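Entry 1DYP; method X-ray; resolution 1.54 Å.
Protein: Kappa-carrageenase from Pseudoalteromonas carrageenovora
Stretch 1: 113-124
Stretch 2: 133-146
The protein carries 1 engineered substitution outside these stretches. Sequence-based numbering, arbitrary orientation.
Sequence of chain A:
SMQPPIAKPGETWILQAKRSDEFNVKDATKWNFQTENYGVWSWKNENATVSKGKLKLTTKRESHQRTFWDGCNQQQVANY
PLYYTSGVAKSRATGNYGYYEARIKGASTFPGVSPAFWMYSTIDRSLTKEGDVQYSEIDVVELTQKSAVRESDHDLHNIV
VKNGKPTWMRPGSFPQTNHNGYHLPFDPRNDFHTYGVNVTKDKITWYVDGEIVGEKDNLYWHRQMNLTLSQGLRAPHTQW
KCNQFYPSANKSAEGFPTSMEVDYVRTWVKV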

# COMPACT_ATOMS: atom_id res chain seq x y z
N VAL A 113 -10.53 -1.81 8.51
CA VAL A 113 -9.12 -1.83 8.12
C VAL A 113 -8.92 -2.17 6.66
O VAL A 113 -9.77 -2.81 6.03
CB VAL A 113 -8.30 -2.84 8.95
CG1 VAL A 113 -8.38 -2.48 10.43
CG2 VAL A 113 -8.81 -4.26 8.71
N SER A 114 -7.78 -1.75 6.12
CA SER A 114 -7.46 -2.01 4.73
C SER A 114 -6.05 -2.54 4.50
O SER A 114 -5.06 -1.80 4.58
CB SER A 114 -7.63 -0.73 3.91
OG SER A 114 -7.25 -0.94 2.56
N PRO A 115 -5.94 -3.86 4.25
CA PRO A 115 -4.64 -4.48 3.99
C PRO A 115 -4.17 -3.85 2.68
O PRO A 115 -4.97 -3.67 1.76
CB PRO A 115 -4.98 -5.95 3.82
CG PRO A 115 -6.17 -6.13 4.71
CD PRO A 115 -6.98 -4.88 4.44
N ALA A 116 -2.89 -3.52 2.59
CA ALA A 116 -2.38 -2.90 1.39
C ALA A 116 -1.00 -3.40 0.99
O ALA A 116 -0.15 -3.68 1.83
CB ALA A 116 -2.33 -1.38 1.57
N PHE A 117 -0.81 -3.52 -0.32
CA PHE A 117 0.45 -3.92 -0.91
C PHE A 117 0.64 -2.80 -1.92
O PHE A 117 -0.16 -2.63 -2.84
CB PHE A 117 0.33 -5.29 -1.59
CG PHE A 117 1.56 -5.72 -2.33
CD1 PHE A 117 2.83 -5.44 -1.83
CD2 PHE A 117 1.45 -6.44 -3.51
CE1 PHE A 117 3.98 -5.87 -2.50
CE2 PHE A 117 2.59 -6.88 -4.19
CZ PHE A 117 3.85 -6.59 -3.69
N TRP A 118 1.68 -2.00 -1.72
CA TRP A 118 1.90 -0.85 -2.56
C TRP A 118 3.35 -0.41 -2.53
O TRP A 118 4.19 -1.04 -1.89
CB TRP A 118 1.00 0.29 -2.08
CG TRP A 118 1.19 0.63 -0.61
CD1 TRP A 118 1.08 -0.23 0.44
CD2 TRP A 118 1.51 1.91 -0.05
NE1 TRP A 118 1.32 0.43 1.63
CE2 TRP A 118 1.58 1.75 1.35
CE3 TRP A 118 1.73 3.18 -0.60
CZ2 TRP A 118 1.87 2.81 2.21
CZ3 TRP A 118 2.02 4.24 0.26
CH2 TRP A 118 2.09 4.04 1.65
N MSE A 119 3.65 0.67 -3.23
CA MSE A 119 5.00 1.21 -3.25
C MSE A 119 4.88 2.71 -3.45
O MSE A 119 3.99 3.19 -4.15
CB MSE A 119 5.84 0.56 -4.37
CG MSE A 119 5.30 0.76 -5.78
SE MSE A 119 6.24 -0.35 -7.07
CE MSE A 119 5.08 -1.90 -7.00
N TYR A 120 5.76 3.45 -2.80
CA TYR A 120 5.71 4.89 -2.91
C TYR A 120 7.09 5.50 -2.80
O TYR A 120 7.99 4.93 -2.19
CB TYR A 120 4.79 5.49 -1.84
CG TYR A 120 5.27 5.35 -0.41
CD1 TYR A 120 5.38 4.10 0.20
CD2 TYR A 120 5.59 6.48 0.34
CE1 TYR A 120 5.77 3.98 1.54
CE2 TYR A 120 5.98 6.38 1.67
CZ TYR A 120 6.07 5.13 2.26
OH TYR A 120 6.45 5.03 3.59
N SER A 121 7.23 6.68 -3.39
CA SER A 121 8.49 7.40 -3.38
C SER A 121 8.45 8.48 -2.32
O SER A 121 7.43 8.69 -1.65
CB SER A 121 8.72 8.07 -4.73
OG SER A 121 7.80 9.14 -4.91
N THR A 122 9.58 9.15 -2.15
CA THR A 122 9.67 10.26 -1.24
C THR A 122 9.05 11.39 -2.05
O THR A 122 8.87 11.25 -3.27
CB THR A 122 11.13 10.60 -0.94
OG1 THR A 122 11.86 10.62 -2.17
CG2 THR A 122 11.74 9.57 -0.01
N ILE A 123 8.71 12.49 -1.40
CA ILE A 123 8.14 13.63 -2.11
C ILE A 123 9.26 14.63 -2.31
O ILE A 123 9.87 15.09 -1.33
CB ILE A 123 7.00 14.28 -1.31
CG1 ILE A 123 5.87 13.26 -1.10
CG2 ILE A 123 6.47 15.50 -2.06
CD1 ILE A 123 4.72 13.78 -0.27
N ASP A 124 9.56 14.96 -3.56
CA ASP A 124 10.62 15.91 -3.88
C ASP A 124 10.01 17.20 -4.40
O ASP A 124 9.67 17.31 -5.58
CB ASP A 124 11.56 15.33 -4.93
CG ASP A 124 12.78 16.20 -5.17
OD1 ASP A 124 12.78 17.37 -4.71
OD2 ASP A 124 13.73 15.72 -5.81
N VAL A 133 7.24 15.23 -11.89
CA VAL A 133 6.52 14.38 -10.96
C VAL A 133 7.28 14.40 -9.65
O VAL A 133 8.44 13.97 -9.58
CB VAL A 133 6.43 12.93 -11.49
CG1 VAL A 133 5.81 12.03 -10.43
CG2 VAL A 133 5.60 12.90 -12.77
N GLN A 134 6.64 14.90 -8.60
CA GLN A 134 7.27 15.01 -7.29
C GLN A 134 7.03 13.79 -6.42
O GLN A 134 7.75 13.57 -5.44
CB GLN A 134 6.74 16.23 -6.54
CG GLN A 134 6.76 17.53 -7.32
CD GLN A 134 6.43 18.73 -6.44
OE1 GLN A 134 5.71 18.62 -5.45
NE2 GLN A 134 6.96 19.89 -6.81
N TYR A 135 6.02 13.01 -6.76
CA TYR A 135 5.67 11.83 -5.97
C TYR A 135 4.99 10.77 -6.83
O TYR A 135 4.12 11.09 -7.65
CB TYR A 135 4.72 12.25 -4.85
CG TYR A 135 4.16 11.12 -4.02
CD1 TYR A 135 4.97 10.41 -3.13
CD2 TYR A 135 2.82 10.75 -4.11
CE1 TYR A 135 4.46 9.37 -2.36
CE2 TYR A 135 2.29 9.71 -3.34
CZ TYR A 135 3.12 9.03 -2.47
OH TYR A 135 2.62 8.00 -1.70
N SER A 136 5.40 9.52 -6.65
CA SER A 136 4.83 8.40 -7.38
C SER A 136 4.42 7.31 -6.40
O SER A 136 5.19 6.93 -5.52
CB SER A 136 5.84 7.81 -8.37
OG SER A 136 6.23 8.75 -9.35
N GLU A 137 3.21 6.79 -6.57
CA GLU A 137 2.70 5.73 -5.71
C GLU A 137 1.90 4.74 -6.53
O GLU A 137 0.96 5.12 -7.23
CB GLU A 137 1.81 6.30 -4.61
CG GLU A 137 1.20 5.24 -3.68
CD GLU A 137 0.16 5.82 -2.74
OE1 GLU A 137 0.28 7.01 -2.38
OE2 GLU A 137 -0.76 5.09 -2.34
N ILE A 138 2.28 3.47 -6.46
CA ILE A 138 1.55 2.42 -7.17
C ILE A 138 0.97 1.50 -6.11
O ILE A 138 1.70 0.93 -5.30
CB ILE A 138 2.46 1.59 -8.10
CG1 ILE A 138 3.02 2.48 -9.22
CG2 ILE A 138 1.64 0.45 -8.71
CD1 ILE A 138 3.92 1.75 -10.21
N ASP A 139 -0.35 1.38 -6.10
CA ASP A 139 -1.01 0.52 -5.13
C ASP A 139 -1.36 -0.79 -5.81
O ASP A 139 -2.27 -0.84 -6.64
CB ASP A 139 -2.26 1.23 -4.62
CG ASP A 139 -1.94 2.61 -4.09
OD1 ASP A 139 -1.23 2.70 -3.08
OD2 ASP A 139 -2.39 3.60 -4.71
N VAL A 140 -0.62 -1.85 -5.49
CA VAL A 140 -0.87 -3.14 -6.11
C VAL A 140 -2.28 -3.57 -5.75
O VAL A 140 -3.04 -4.04 -6.59
CB VAL A 140 0.14 -4.19 -5.63
CG1 VAL A 140 -0.09 -5.51 -6.37
CG2 VAL A 140 1.56 -3.68 -5.89
N VAL A 141 -2.63 -3.40 -4.48
CA VAL A 141 -3.97 -3.70 -4.02
C VAL A 141 -4.23 -3.06 -2.67
O VAL A 141 -3.34 -2.93 -1.84
CB VAL A 141 -4.25 -5.23 -3.89
CG1 VAL A 141 -3.39 -5.84 -2.79
CG2 VAL A 141 -5.72 -5.46 -3.60
N GLU A 142 -5.47 -2.62 -2.50
CA GLU A 142 -5.93 -2.06 -1.24
C GLU A 142 -7.23 -2.81 -1.05
O GLU A 142 -8.18 -2.65 -1.81
CB GLU A 142 -6.16 -0.55 -1.35
CG GLU A 142 -4.89 0.23 -1.13
CD GLU A 142 -5.06 1.70 -1.40
OE1 GLU A 142 -5.19 2.07 -2.59
OE2 GLU A 142 -5.08 2.49 -0.44
N LEU A 143 -7.25 -3.66 -0.04
CA LEU A 143 -8.42 -4.48 0.25
C LEU A 143 -9.36 -3.87 1.26
O LEU A 143 -8.99 -3.00 2.05
CB LEU A 143 -7.98 -5.85 0.77
CG LEU A 143 -7.20 -6.75 -0.19
CD1 LEU A 143 -6.66 -7.96 0.57
CD2 LEU A 143 -8.10 -7.19 -1.33
N THR A 144 -10.60 -4.35 1.20
CA THR A 144 -11.65 -3.98 2.13
C THR A 144 -11.72 -2.52 2.60
O THR A 144 -11.80 -2.26 3.79
CB THR A 144 -11.58 -4.91 3.37
OG1 THR A 144 -10.29 -4.80 4.01
CG2 THR A 144 -11.78 -6.36 2.94
N GLN A 145 -11.69 -1.58 1.66
CA GLN A 145 -11.81 -0.18 2.04
C GLN A 145 -13.01 0.47 1.37
O GLN A 145 -13.18 1.69 1.42
CB GLN A 145 -10.53 0.60 1.71
CG GLN A 145 -10.23 0.77 0.23
CD GLN A 145 -9.12 1.77 -0.02
OE1 GLN A 145 -8.58 2.37 0.91
NE2 GLN A 145 -8.78 1.97 -1.29
N LYS A 146 -13.85 -0.35 0.74
CA LYS A 146 -15.06 0.15 0.09
C LYS A 146 -16.29 -0.38 0.82
O LYS A 146 -16.16 -1.04 1.85
CB LYS A 146 -15.08 -0.26 -1.39
CG LYS A 146 -14.05 0.47 -2.27
CD LYS A 146 -14.39 1.95 -2.44
CE LYS A 146 -13.50 2.63 -3.47
NZ LYS A 146 -12.11 2.83 -2.99

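The two stretches run antiparallel as neighbouring strands, their axes 4.7 Å apart at closest approach. Met119 and Ile138 form a reciprocal pair, with Met119 N to Ile138 O and Ile138 N to Met119 O both 2.9 Å. Between Phe117 and Trp118 the register slips by one residue, a beta bulge at Val140. There Phe117 O accepts from Val141 N at 3.1 Å and, weakly, from Val140 N at 2.8 Å. Val140, with phi/psi of -61/-45, turns its CA-to-CB bond toward the first stretch. Its t rotamer sets CG2 4.0 Å from the centroid of the Phe117 ring, over the face, where a methyl of the branched side chain makes a CH-pi contact. Selenomethionine Met119, p at chi1 and t at chi2, brings its CE to 4.1 Å from Val140 CG2.

Trp118, Tyr120, Glu137 and Asp139 point to the face opposite Phe117, Met119, Ile138 and Val141; Trp118 and Tyr120 are both p at chi1. Glu137 is extended (t, t), and its OE1 accepts from Tyr135 OH at 2.6 Å. Its OE2 lies 2.5 Å from Asp139 OD1, so close that one acid probably carries a proton.

Serine hydroxyls add two further ties. Ser114, in rotamer t, donates from OG to Leu143 O at 2.7 Å; Ser121, in p, accepts at OG from Ser136 N at 3.0 Å, replacing a backbone carbonyl.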